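PDB 2CYA: tyrosyl-tRNA synthetase, which probably joins tyrosine to its cognate tRNA in two steps, activating the amino acid with ATP and then transferring it to the acceptor end. Local coordinates for residues I279-R293 / L326-V338. Residues are numbered along the deposited sequence; the frame is centred on the assembly and turned at random.
Sequences IARYILFARDGFTLR and LKNAVAESLIEVV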
# COMPACT_ATOMS: atom_id res chain seq x y z
N ILE A 279 14.20 -30.47 -17.61
CA ILE A 279 14.52 -31.11 -16.34
C ILE A 279 15.95 -31.65 -16.40
O ILE A 279 16.74 -31.48 -15.46
CB ILE A 279 13.55 -32.27 -16.05
CG1 ILE A 279 12.18 -31.70 -15.70
CG2 ILE A 279 14.13 -33.19 -14.96
CD1 ILE A 279 11.09 -32.72 -15.58
N ALA A 280 16.30 -32.29 -17.51
CA ALA A 280 17.65 -32.84 -17.66
C ALA A 280 18.68 -31.74 -17.59
O ALA A 280 19.68 -31.84 -16.87
CB ALA A 280 17.78 -33.58 -18.99
N ARG A 281 18.44 -30.67 -18.33
CA ARG A 281 19.37 -29.56 -18.35
C ARG A 281 19.47 -28.73 -17.06
O ARG A 281 20.56 -28.49 -16.55
CB ARG A 281 19.02 -28.61 -19.51
CG ARG A 281 20.00 -27.45 -19.61
CD ARG A 281 19.59 -26.42 -20.65
NE ARG A 281 20.51 -25.29 -20.65
CZ ARG A 281 20.36 -24.19 -21.39
NH1 ARG A 281 19.32 -24.08 -22.20
NH2 ARG A 281 21.25 -23.21 -21.32
N TYR A 282 18.33 -28.30 -16.54
CA TYR A 282 18.31 -27.43 -15.38
C TYR A 282 18.39 -28.07 -14.00
O TYR A 282 18.79 -27.42 -13.04
CB TYR A 282 17.10 -26.51 -15.45
CG TYR A 282 17.11 -25.62 -16.68
CD1 TYR A 282 18.26 -24.93 -17.04
CD2 TYR A 282 15.97 -25.49 -17.49
CE1 TYR A 282 18.29 -24.12 -18.17
CE2 TYR A 282 16.00 -24.69 -18.62
CZ TYR A 282 17.16 -24.00 -18.95
OH TYR A 282 17.20 -23.15 -20.03
N ILE A 283 18.00 -29.33 -13.90
CA ILE A 283 18.03 -30.02 -12.64
C ILE A 283 19.06 -31.16 -12.58
O ILE A 283 19.93 -31.17 -11.71
CB ILE A 283 16.64 -30.56 -12.31
CG1 ILE A 283 15.66 -29.40 -12.16
CG2 ILE A 283 16.70 -31.37 -11.04
CD1 ILE A 283 14.24 -29.83 -11.91
N LEU A 284 19.00 -32.11 -13.51
CA LEU A 284 19.94 -33.24 -13.45
C LEU A 284 21.38 -32.83 -13.73
O LEU A 284 22.26 -33.15 -12.94
CB LEU A 284 19.49 -34.37 -14.38
CG LEU A 284 18.09 -34.97 -14.14
CD1 LEU A 284 17.83 -36.06 -15.18
CD2 LEU A 284 17.97 -35.55 -12.72
N PHE A 285 21.63 -32.12 -14.82
CA PHE A 285 23.00 -31.70 -15.11
C PHE A 285 23.46 -30.46 -14.33
O PHE A 285 24.56 -29.95 -14.53
CB PHE A 285 23.19 -31.46 -16.61
CG PHE A 285 23.40 -32.73 -17.40
CD1 PHE A 285 22.33 -33.39 -17.99
CD2 PHE A 285 24.67 -33.27 -17.52
CE1 PHE A 285 22.53 -34.58 -18.69
CE2 PHE A 285 24.88 -34.46 -18.21
CZ PHE A 285 23.81 -35.11 -18.80
N ALA A 286 22.60 -29.96 -13.45
CA ALA A 286 22.95 -28.81 -12.63
C ALA A 286 24.07 -29.29 -11.70
O ALA A 286 24.94 -28.52 -11.30
CB ALA A 286 21.74 -28.36 -11.80
N ARG A 287 24.03 -30.59 -11.39
CA ARG A 287 25.01 -31.23 -10.51
C ARG A 287 26.34 -31.50 -11.22
O ARG A 287 26.40 -32.33 -12.14
CB ARG A 287 24.45 -32.55 -10.00
CG ARG A 287 25.38 -33.33 -9.08
CD ARG A 287 24.94 -34.78 -8.97
NE ARG A 287 25.77 -35.54 -8.04
CZ ARG A 287 25.70 -36.87 -7.88
NH1 ARG A 287 24.83 -37.58 -8.60
NH2 ARG A 287 26.49 -37.48 -7.01
N ASP A 288 27.40 -30.82 -10.80
CA ASP A 288 28.70 -31.03 -11.42
C ASP A 288 29.04 -32.51 -11.37
O ASP A 288 28.76 -33.19 -10.38
CB ASP A 288 29.78 -30.20 -10.71
CG ASP A 288 29.65 -28.70 -10.98
OD1 ASP A 288 29.81 -28.28 -12.14
OD2 ASP A 288 29.39 -27.95 -10.02
N GLY A 289 29.61 -33.02 -12.46
CA GLY A 289 29.96 -34.43 -12.51
C GLY A 289 28.77 -35.37 -12.69
O GLY A 289 28.87 -36.55 -12.33
N PHE A 290 27.66 -34.87 -13.23
CA PHE A 290 26.49 -35.72 -13.44
C PHE A 290 26.59 -36.45 -14.77
O PHE A 290 27.11 -35.91 -15.75
CB PHE A 290 25.18 -34.92 -13.43
CG PHE A 290 23.96 -35.76 -13.75
CD1 PHE A 290 23.44 -36.65 -12.81
CD2 PHE A 290 23.37 -35.69 -15.01
CE1 PHE A 290 22.34 -37.46 -13.12
CE2 PHE A 290 22.27 -36.50 -15.34
CZ PHE A 290 21.75 -37.39 -14.39
N THR A 291 26.06 -37.67 -14.78
CA THR A 291 26.07 -38.52 -15.96
C THR A 291 24.69 -39.13 -16.18
O THR A 291 24.06 -39.58 -15.23
CB THR A 291 27.03 -39.70 -15.76
OG1 THR A 291 28.25 -39.23 -15.17
CG2 THR A 291 27.34 -40.35 -17.09
N LEU A 292 24.22 -39.14 -17.42
CA LEU A 292 22.92 -39.74 -17.72
C LEU A 292 23.12 -41.01 -18.57
O LEU A 292 23.39 -40.93 -19.77
CB LEU A 292 22.01 -38.76 -18.47
CG LEU A 292 20.58 -39.28 -18.70
CD1 LEU A 292 19.82 -39.30 -17.38
CD2 LEU A 292 19.85 -38.40 -19.70
N ARG A 293 22.99 -42.17 -17.94
CA ARG A 293 23.15 -43.46 -18.62
C ARG A 293 21.86 -43.84 -19.34
O ARG A 293 20.80 -43.93 -18.72
CB ARG A 293 23.50 -44.53 -17.58
CG ARG A 293 23.48 -45.97 -18.09
CD ARG A 293 23.48 -46.96 -16.92
NE ARG A 293 24.64 -46.77 -16.05
CZ ARG A 293 24.74 -47.27 -14.82
NH1 ARG A 293 23.75 -47.99 -14.30
NH2 ARG A 293 25.84 -47.04 -14.10
N LEU A 326 14.64 -41.36 -23.31
CA LEU A 326 15.03 -40.19 -22.54
C LEU A 326 14.15 -40.16 -21.28
O LEU A 326 14.65 -40.00 -20.17
CB LEU A 326 14.83 -38.91 -23.37
CG LEU A 326 15.20 -37.58 -22.70
CD1 LEU A 326 16.71 -37.47 -22.50
CD2 LEU A 326 14.71 -36.43 -23.56
N LYS A 327 12.84 -40.36 -21.48
CA LYS A 327 11.88 -40.38 -20.38
C LYS A 327 12.32 -41.29 -19.23
O LYS A 327 12.42 -40.85 -18.08
CB LYS A 327 10.52 -40.86 -20.87
CG LYS A 327 9.83 -39.99 -21.90
CD LYS A 327 8.91 -39.00 -21.25
CE LYS A 327 7.85 -38.50 -22.24
NZ LYS A 327 6.93 -39.58 -22.71
N ASN A 328 12.55 -42.56 -19.54
CA ASN A 328 12.95 -43.53 -18.52
C ASN A 328 14.19 -43.11 -17.79
O ASN A 328 14.24 -43.20 -16.56
CB ASN A 328 13.21 -44.91 -19.14
CG ASN A 328 11.94 -45.72 -19.30
OD1 ASN A 328 11.97 -46.82 -19.84
ND2 ASN A 328 10.82 -45.18 -18.83
N ALA A 329 15.20 -42.68 -18.54
CA ALA A 329 16.47 -42.28 -17.96
C ALA A 329 16.33 -41.04 -17.08
O ALA A 329 16.97 -40.94 -16.03
CB ALA A 329 17.51 -42.01 -19.06
N VAL A 330 15.51 -40.09 -17.52
CA VAL A 330 15.31 -38.88 -16.74
C VAL A 330 14.51 -39.22 -15.50
O VAL A 330 14.83 -38.77 -14.40
CB VAL A 330 14.60 -37.79 -17.60
CG1 VAL A 330 13.96 -36.71 -16.71
CG2 VAL A 330 15.62 -37.15 -18.55
N ALA A 331 13.49 -40.06 -15.66
CA ALA A 331 12.64 -40.47 -14.55
C ALA A 331 13.46 -41.11 -13.46
O ALA A 331 13.34 -40.76 -12.28
CB ALA A 331 11.57 -41.43 -15.03
N GLU A 332 14.31 -42.06 -13.85
CA GLU A 332 15.14 -42.77 -12.89
C GLU A 332 16.15 -41.85 -12.19
O GLU A 332 16.35 -41.99 -10.98
CB GLU A 332 15.81 -43.98 -13.56
CG GLU A 332 14.80 -45.03 -14.11
CD GLU A 332 13.88 -45.60 -13.03
OE1 GLU A 332 14.40 -46.03 -11.97
OE2 GLU A 332 12.64 -45.61 -13.23
N SER A 333 16.77 -40.92 -12.92
CA SER A 333 17.71 -39.99 -12.29
C SER A 333 16.98 -39.01 -11.34
O SER A 333 17.47 -38.66 -10.27
CB SER A 333 18.46 -39.19 -13.34
OG SER A 333 19.13 -40.06 -14.23
N LEU A 334 15.80 -38.56 -11.75
CA LEU A 334 15.02 -37.63 -10.95
C LEU A 334 14.66 -38.29 -9.62
O LEU A 334 14.64 -37.65 -8.57
CB LEU A 334 13.74 -37.27 -11.70
CG LEU A 334 13.02 -35.99 -11.31
CD1 LEU A 334 14.02 -34.83 -11.24
CD2 LEU A 334 11.92 -35.73 -12.37
N ILE A 335 14.38 -39.58 -9.68
CA ILE A 335 14.07 -40.33 -8.49
C ILE A 335 15.25 -40.24 -7.50
O ILE A 335 15.03 -40.06 -6.31
CB ILE A 335 13.77 -41.79 -8.85
CG1 ILE A 335 12.34 -41.87 -9.44
CG2 ILE A 335 13.97 -42.68 -7.63
CD1 ILE A 335 11.95 -43.23 -10.01
N GLU A 336 16.48 -40.36 -8.00
CA GLU A 336 17.63 -40.27 -7.10
C GLU A 336 17.75 -38.88 -6.49
O GLU A 336 18.13 -38.73 -5.32
CB GLU A 336 18.94 -40.61 -7.83
CG GLU A 336 19.02 -42.04 -8.36
CD GLU A 336 18.64 -43.09 -7.33
OE1 GLU A 336 19.05 -42.96 -6.15
OE2 GLU A 336 17.92 -44.05 -7.70
N VAL A 337 17.44 -37.85 -7.28
CA VAL A 337 17.52 -36.50 -6.77
C VAL A 337 16.46 -36.27 -5.70
O VAL A 337 16.71 -35.65 -4.67
CB VAL A 337 17.32 -35.44 -7.89
CG1 VAL A 337 17.21 -34.05 -7.27
CG2 VAL A 337 18.52 -35.48 -8.89
N VAL A 338 15.26 -36.78 -5.96
CA VAL A 338 14.15 -36.59 -5.04
C VAL A 338 14.17 -37.45 -3.77
O VAL A 338 13.79 -36.99 -2.69
CB VAL A 338 12.81 -36.80 -5.78
CG1 VAL A 338 11.67 -36.89 -4.79
CG2 VAL A 338 12.57 -35.64 -6.74
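L284 fits as a knob into a hole formed by V330, S333, L334 and V337. Its two methyls straddle the CB of S333, with CD1 and CD2 each 3.7 Å from that atom. CD2 also reaches V337 CG2 at 3.9 Å. CG of L284 lies anti to its own carbonyl carbon (chi1 -58°), which swings the fork toward 326-338. One turn earlier, I279 CG2 meets V330 CG1 at 3.9 Å and also touches CD1 of L334. A280 CB packs on the other methyl of V330, CG2.

The axes of segments 279-284 and 326-338 run nearly parallel, 16° apart in direction, and come within 11.0 Å of each other. This is helix packing in the C-terminal part of a class I tyrosyl-tRNA synthetase, outside the six-stranded sheet. After helix 275-284 the chain turns back, and strand 292-293 pairs with 305-306. L292 then covers the same helix, its CD1 3.9 Å from A329 CB. L312 of helix 309-317 also packs on L292.

No hydrogen bond crosses between the segments. S333 is the polar residue among the apolar ones. Its OG donates to A329 O at 2.9 Å, on the opposite face of the carbonyl plane from S333 N. L292 CD1 lies against S333 OG, 3.3 Å away. F290 turns its ring edge to the same OG. Without the hydroxyl, as with an alanine here, A329 O is likely to lose its second donor, and a gap would probably open beside L292 CD1 and the F290 edge.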